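Local coordinates for insecticidal crystal protein Cry35Ab1 (Bacillus thuringiensis, PDB 4JP0), which acts as one half of a binary insecticidal toxin that, together with Cry34Ab1, kills larvae of the western corn rootworm, probably by attacking the midgut epithelium, at residues A[169-183]-A[200-213]. Numbering follows the deposited sequence.
Sequences NGTSPQLMGWTLVPC and TPYYILKKYQYWQR
The carbonyl oxygen of Lys207 receives two backbone amides at once: Met176 N reaches Lys207 O at 2.8 Å, and Gly177 N adds a weak bond to the same atom. Two residues thus face one, a classic beta bulge, while Gly177 O takes the amide of Lys207 in return. Without a side chain, Gly177 leaves bare backbone beside Lys207 CB; the NZ of this lysine is hydrogen-bonded to Leu279 O. Met176, its unbranched chain bent at chi2 and chi3, crosses Gln209 at about a right angle and sets its CG 3.6 Å from Gln209 OE1.

On the face carrying Leu175, Trp178 and Leu180, branched aliphatic chains meet flat rings. Ile204 CG2 sits over the five-membered ring of Trp178, 3.7 Å from its centroid, in a CH-pi contact; the indole comes beneath this methyl because its CG is anti to the backbone N (chi1 -177°). Leu175 CD1 lies similarly over the Tyr208 ring, off-centre toward the rim, at 4.1 Å from the centroid. Lys206 crosses Leu175, its CB against Leu175 CD1, and its extended chain carries NZ to a hydrogen bond with Tyr208 OH and a salt bridge to Glu327. The other face, with Val181 CG2 against Leu205 CB at 3.9 Å, is covered by helix 272-279, where Leu275 and Leu279 touch Leu205.

Beyond the regular ladder, Thr171 OG1 takes the place of a backbone carbonyl. Turned between the backbone N and the carbonyl carbon (chi1 57°), it accepts Trp211 N at 2.9 Å in a nearly straight bond (175°), and the Thr171 amide donates to Trp211 O. Pro173 lays CG over one face of the Tyr210 ring. Together the segments form the antiparallel pairing of edge strand 174-182 with long strand 202-221, one edge of the four-stranded antiparallel sheet in the P42-like part of this toxin_10 protein.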
loop_
_atom_site.group_PDB
_atom_site.type_symbol
_atom_site.label_atom_id
_atom_site.label_comp_id
_atom_site.label_asym_id
_atom_site.label_seq_id
_atom_site.Cartn_x
_atom_site.Cartn_y
_atom_site.Cartn_z
ATOM N N ASN A 169 -4.450 28.087 2.604
ATOM C CA ASN A 169 -3.154 27.438 2.742
ATOM C C ASN A 169 -3.101 26.086 2.081
ATOM O O ASN A 169 -2.043 25.483 2.004
ATOM C CB ASN A 169 -2.753 27.302 4.219
ATOM C CG ASN A 169 -2.537 28.651 4.885
ATOM O OD1 ASN A 169 -2.306 29.666 4.201
ATOM N ND2 ASN A 169 -2.635 28.681 6.221
ATOM N N GLY A 170 -4.251 25.584 1.667
ATOM C CA GLY A 170 -4.295 24.286 1.022
ATOM C C GLY A 170 -5.698 23.846 0.721
ATOM O O GLY A 170 -6.634 24.644 0.837
ATOM N N THR A 171 -5.855 22.597 0.308
ATOM C CA THR A 171 -7.183 22.032 0.103
ATOM C C THR A 171 -7.413 20.823 1.003
ATOM O O THR A 171 -6.490 20.329 1.611
ATOM C CB THR A 171 -7.426 21.593 -1.343
ATOM O OG1 THR A 171 -6.432 20.627 -1.755
ATOM C CG2 THR A 171 -7.335 22.813 -2.325
ATOM N N SER A 172 -8.641 20.317 1.035
ATOM C CA SER A 172 -8.934 19.221 1.970
ATOM C C SER A 172 -8.496 17.870 1.457
ATOM O O SER A 172 -8.586 17.620 0.281
ATOM C CB SER A 172 -10.418 19.214 2.294
ATOM O OG SER A 172 -10.713 20.454 2.937
ATOM N N PRO A 173 -8.030 16.994 2.338
ATOM C CA PRO A 173 -7.593 15.659 1.914
ATOM C C PRO A 173 -8.695 14.918 1.136
ATOM O O PRO A 173 -9.833 14.854 1.577
ATOM C CB PRO A 173 -7.300 14.961 3.240
ATOM C CG PRO A 173 -6.961 16.104 4.144
ATOM C CD PRO A 173 -7.890 17.191 3.789
ATOM N N GLN A 174 -8.353 14.394 -0.033
ATOM C CA GLN A 174 -9.288 13.568 -0.818
ATOM C C GLN A 174 -8.760 12.142 -0.865
ATOM O O GLN A 174 -7.576 11.932 -1.106
ATOM C CB GLN A 174 -9.366 14.082 -2.249
ATOM C CG GLN A 174 -9.960 15.457 -2.366
ATOM C CD GLN A 174 -9.878 15.998 -3.792
ATOM O OE1 GLN A 174 -9.127 16.933 -4.061
ATOM N NE2 GLN A 174 -10.653 15.414 -4.698
ATOM N N LEU A 175 -9.621 11.165 -0.588
ATOM C CA LEU A 175 -9.185 9.770 -0.608
ATOM C C LEU A 175 -9.084 9.320 -2.046
ATOM O O LEU A 175 -10.103 9.184 -2.704
ATOM C CB LEU A 175 -10.219 8.906 0.093
ATOM C CG LEU A 175 -9.871 7.411 0.139
ATOM C CD1 LEU A 175 -8.630 7.150 0.990
ATOM C CD2 LEU A 175 -11.093 6.657 0.663
ATOM N N MET A 176 -7.860 9.018 -2.499
ATOM C CA MET A 176 -7.599 8.681 -3.882
ATOM C C MET A 176 -7.360 7.208 -4.070
ATOM O O MET A 176 -7.318 6.746 -5.209
ATOM C CB MET A 176 -6.378 9.456 -4.407
ATOM C CG MET A 176 -6.486 10.956 -4.226
ATOM S SD MET A 176 -7.831 11.659 -5.235
ATOM C CE MET A 176 -6.963 11.605 -6.861
ATOM N N GLY A 177 -7.161 6.470 -2.972
ATOM C CA GLY A 177 -6.909 5.023 -3.064
ATOM C C GLY A 177 -7.097 4.366 -1.704
ATOM O O GLY A 177 -6.861 5.008 -0.680
ATOM N N TRP A 178 -7.505 3.094 -1.693
ATOM C CA TRP A 178 -7.813 2.387 -0.459
ATOM C C TRP A 178 -7.640 0.912 -0.779
ATOM O O TRP A 178 -8.079 0.440 -1.835
ATOM C CB TRP A 178 -9.270 2.701 -0.097
ATOM C CG TRP A 178 -9.896 2.190 1.152
ATOM C CD1 TRP A 178 -10.206 2.921 2.260
ATOM C CD2 TRP A 178 -10.448 0.872 1.378
ATOM N NE1 TRP A 178 -10.866 2.139 3.184
ATOM C CE2 TRP A 178 -11.021 0.876 2.676
ATOM C CE3 TRP A 178 -10.471 -0.315 0.635
ATOM C CZ2 TRP A 178 -11.646 -0.240 3.227
ATOM C CZ3 TRP A 178 -11.094 -1.437 1.177
ATOM C CH2 TRP A 178 -11.660 -1.399 2.461
ATOM N N THR A 179 -6.984 0.177 0.098
ATOM C CA THR A 179 -6.762 -1.238 -0.207
ATOM C C THR A 179 -6.523 -1.998 1.089
ATOM O O THR A 179 -6.159 -1.408 2.081
ATOM C CB THR A 179 -5.609 -1.387 -1.213
ATOM O OG1 THR A 179 -5.532 -2.733 -1.716
ATOM C CG2 THR A 179 -4.253 -1.115 -0.551
ATOM N N LEU A 180 -6.795 -3.296 1.075
ATOM C CA LEU A 180 -6.684 -4.112 2.287
ATOM C C LEU A 180 -5.361 -4.871 2.286
ATOM O O LEU A 180 -4.999 -5.523 1.281
ATOM C CB LEU A 180 -7.816 -5.118 2.325
ATOM C CG LEU A 180 -9.188 -4.480 2.534
ATOM C CD1 LEU A 180 -10.274 -5.549 2.608
ATOM C CD2 LEU A 180 -9.169 -3.678 3.800
ATOM N N VAL A 181 -4.643 -4.792 3.398
ATOM C CA VAL A 181 -3.335 -5.435 3.468
ATOM C C VAL A 181 -3.323 -6.544 4.495
ATOM O O VAL A 181 -3.633 -6.324 5.647
ATOM C CB VAL A 181 -2.225 -4.394 3.809
ATOM C CG1 VAL A 181 -0.821 -5.061 3.970
ATOM C CG2 VAL A 181 -2.216 -3.310 2.737
ATOM N N PRO A 182 -2.964 -7.741 4.069
ATOM C CA PRO A 182 -2.839 -8.871 4.992
ATOM C C PRO A 182 -1.988 -8.511 6.231
ATOM O O PRO A 182 -0.886 -7.957 6.103
ATOM C CB PRO A 182 -2.092 -9.888 4.151
ATOM C CG PRO A 182 -2.644 -9.659 2.734
ATOM C CD PRO A 182 -2.677 -8.105 2.680
ATOM N N CYS A 183 -2.466 -8.875 7.413
ATOM C CA CYS A 183 -1.768 -8.519 8.638
ATOM C C CYS A 183 -0.366 -9.116 8.691
ATOM O O CYS A 183 0.502 -8.520 9.293
ATOM C CB CYS A 183 -2.591 -8.890 9.901
ATOM S SG CYS A 183 -2.924 -10.661 10.047
ATOM N N THR A 200 -7.895 -8.176 13.443
ATOM C CA THR A 200 -7.675 -7.278 12.342
ATOM C C THR A 200 -6.868 -7.963 11.230
ATOM O O THR A 200 -5.834 -7.538 10.917
ATOM C CB THR A 200 -7.032 -5.917 12.800
ATOM O OG1 THR A 200 -6.727 -5.137 11.677
ATOM C CG2 THR A 200 -5.781 -6.142 13.583
ATOM N N PRO A 201 -7.381 -9.062 10.696
ATOM C CA PRO A 201 -6.580 -9.838 9.730
ATOM C C PRO A 201 -6.247 -9.027 8.489
ATOM O O PRO A 201 -5.261 -9.312 7.840
ATOM C CB PRO A 201 -7.485 -11.030 9.373
ATOM C CG PRO A 201 -8.902 -10.545 9.762
ATOM C CD PRO A 201 -8.679 -9.717 10.993
ATOM N N TYR A 202 -7.099 -8.065 8.149
ATOM C CA TYR A 202 -6.756 -7.115 7.090
ATOM C C TYR A 202 -6.654 -5.718 7.624
ATOM O O TYR A 202 -7.568 -5.237 8.304
ATOM C CB TYR A 202 -7.769 -7.135 5.949
ATOM C CG TYR A 202 -7.692 -8.414 5.155
ATOM C CD1 TYR A 202 -8.459 -9.540 5.521
ATOM C CD2 TYR A 202 -6.810 -8.529 4.084
ATOM C CE1 TYR A 202 -8.391 -10.754 4.781
ATOM C CE2 TYR A 202 -6.735 -9.718 3.348
ATOM C CZ TYR A 202 -7.515 -10.815 3.701
ATOM O OH TYR A 202 -7.370 -11.967 2.975
ATOM N N TYR A 203 -5.538 -5.057 7.321
ATOM C CA TYR A 203 -5.391 -3.628 7.675
ATOM C C TYR A 203 -5.865 -2.800 6.501
ATOM O O TYR A 203 -5.841 -3.270 5.355
ATOM C CB TYR A 203 -3.906 -3.293 7.932
ATOM C CG TYR A 203 -3.418 -3.713 9.323
ATOM C CD1 TYR A 203 -3.459 -5.041 9.725
ATOM C CD2 TYR A 203 -2.904 -2.750 10.227
ATOM C CE1 TYR A 203 -3.040 -5.425 11.013
ATOM C CE2 TYR A 203 -2.476 -3.098 11.457
ATOM C CZ TYR A 203 -2.533 -4.449 11.859
ATOM O OH TYR A 203 -2.091 -4.787 13.108
ATOM N N ILE A 204 -6.250 -1.547 6.757
ATOM C CA ILE A 204 -6.652 -0.624 5.711
ATOM C C ILE A 204 -5.517 0.354 5.429
ATOM O O ILE A 204 -5.008 1.038 6.326
ATOM C CB ILE A 204 -7.897 0.165 6.159
ATOM C CG1 ILE A 204 -9.057 -0.784 6.381
ATOM C CG2 ILE A 204 -8.344 1.195 5.082
ATOM C CD1 ILE A 204 -10.237 -0.116 7.164
ATOM N N LEU A 205 -5.092 0.386 4.181
ATOM C CA LEU A 205 -4.050 1.329 3.742
ATOM C C LEU A 205 -4.736 2.350 2.783
ATOM O O LEU A 205 -5.329 1.994 1.750
ATOM C CB LEU A 205 -2.900 0.556 3.079
ATOM C CG LEU A 205 -1.754 1.347 2.450
ATOM C CD1 LEU A 205 -1.150 2.359 3.436
ATOM C CD2 LEU A 205 -0.677 0.393 1.884
ATOM N N LYS A 206 -4.675 3.623 3.168
ATOM C CA LYS A 206 -5.330 4.682 2.436
ATOM C C LYS A 206 -4.291 5.588 1.852
ATOM O O LYS A 206 -3.198 5.753 2.436
ATOM C CB LYS A 206 -6.118 5.552 3.411
ATOM C CG LYS A 206 -7.098 4.828 4.280
ATOM C CD LYS A 206 -7.994 5.848 4.976
ATOM C CE LYS A 206 -8.872 5.198 6.019
ATOM N NZ LYS A 206 -9.823 6.137 6.627
ATOM N N LYS A 207 -4.647 6.180 0.718
ATOM C CA LYS A 207 -3.838 7.237 0.092
ATOM C C LYS A 207 -4.680 8.492 -0.113
ATOM O O LYS A 207 -5.640 8.471 -0.896
ATOM C CB LYS A 207 -3.245 6.823 -1.261
ATOM C CG LYS A 207 -2.137 7.793 -1.689
ATOM C CD LYS A 207 -1.593 7.573 -3.130
ATOM C CE LYS A 207 -2.538 8.141 -4.195
ATOM N NZ LYS A 207 -1.992 7.975 -5.587
ATOM N N TYR A 208 -4.335 9.568 0.600
ATOM C CA TYR A 208 -4.993 10.850 0.444
ATOM C C TYR A 208 -4.083 11.783 -0.300
ATOM O O TYR A 208 -2.845 11.693 -0.180
ATOM C CB TYR A 208 -5.245 11.497 1.798
ATOM C CG TYR A 208 -6.279 10.801 2.661
ATOM C CD1 TYR A 208 -5.905 9.939 3.699
ATOM C CD2 TYR A 208 -7.630 11.003 2.450
ATOM C CE1 TYR A 208 -6.885 9.292 4.488
ATOM C CE2 TYR A 208 -8.582 10.371 3.250
ATOM C CZ TYR A 208 -8.199 9.521 4.260
ATOM O OH TYR A 208 -9.180 8.901 5.052
ATOM N N GLN A 209 -4.681 12.678 -1.079
ATOM C CA GLN A 209 -3.914 13.752 -1.709
ATOM C C GLN A 209 -4.668 15.061 -1.501
ATOM O O GLN A 209 -5.880 15.054 -1.261
ATOM C CB GLN A 209 -3.637 13.483 -3.182
ATOM C CG GLN A 209 -2.654 12.343 -3.408
ATOM C CD GLN A 209 -2.437 12.059 -4.881
ATOM O OE1 GLN A 209 -3.386 12.066 -5.664
ATOM N NE2 GLN A 209 -1.183 11.790 -5.264
ATOM N N TYR A 210 -3.926 16.159 -1.539
ATOM C CA TYR A 210 -4.452 17.497 -1.360
ATOM C C TYR A 210 -3.322 18.479 -1.662
ATOM O O TYR A 210 -2.160 18.080 -1.764
ATOM C CB TYR A 210 -4.951 17.710 0.073
ATOM C CG TYR A 210 -3.983 17.314 1.170
ATOM C CD1 TYR A 210 -3.183 18.260 1.805
ATOM C CD2 TYR A 210 -3.904 15.994 1.607
ATOM C CE1 TYR A 210 -2.302 17.875 2.854
ATOM C CE2 TYR A 210 -3.059 15.626 2.635
ATOM C CZ TYR A 210 -2.273 16.547 3.251
ATOM O OH TYR A 210 -1.438 16.106 4.260
ATOM N N TRP A 211 -3.662 19.748 -1.815
ATOM C CA TRP A 211 -2.669 20.783 -2.027
ATOM C C TRP A 211 -2.330 21.446 -0.682
ATOM O O TRP A 211 -3.187 21.524 0.193
ATOM C CB TRP A 211 -3.245 21.841 -2.974
ATOM C CG TRP A 211 -3.455 21.360 -4.386
ATOM C CD1 TRP A 211 -4.633 20.950 -4.961
ATOM C CD2 TRP A 211 -2.451 21.248 -5.407
ATOM N NE1 TRP A 211 -4.424 20.611 -6.280
ATOM C CE2 TRP A 211 -3.091 20.771 -6.577
ATOM C CE3 TRP A 211 -1.080 21.558 -5.468
ATOM C CZ2 TRP A 211 -2.406 20.561 -7.780
ATOM C CZ3 TRP A 211 -0.381 21.330 -6.695
ATOM C CH2 TRP A 211 -1.050 20.846 -7.813
ATOM N N GLN A 212 -1.084 21.931 -0.554
ATOM C CA GLN A 212 -0.576 22.646 0.604
ATOM C C GLN A 212 0.491 23.672 0.175
ATOM O O GLN A 212 1.310 23.387 -0.681
ATOM C CB GLN A 212 0.070 21.652 1.586
ATOM C CG GLN A 212 0.511 22.260 2.908
ATOM C CD GLN A 212 1.039 21.193 3.882
ATOM O OE1 GLN A 212 2.223 21.206 4.259
ATOM N NE2 GLN A 212 0.173 20.261 4.270
ATOM N N ARG A 213 0.467 24.851 0.789
ATOM C CA ARG A 213 1.436 25.909 0.542
ATOM C C ARG A 213 2.853 25.369 0.669
ATOM O O ARG A 213 3.140 24.609 1.572
ATOM C CB ARG A 213 1.198 27.025 1.577
ATOM C CG ARG A 213 2.352 27.986 1.812
ATOM C CD ARG A 213 2.090 28.991 2.951
ATOM N NE ARG A 213 3.333 29.423 3.589
ATOM C CZ ARG A 213 3.465 30.539 4.303
ATOM N NH1 ARG A 213 2.424 31.356 4.463
ATOM N NH2 ARG A 213 4.638 30.846 4.855
#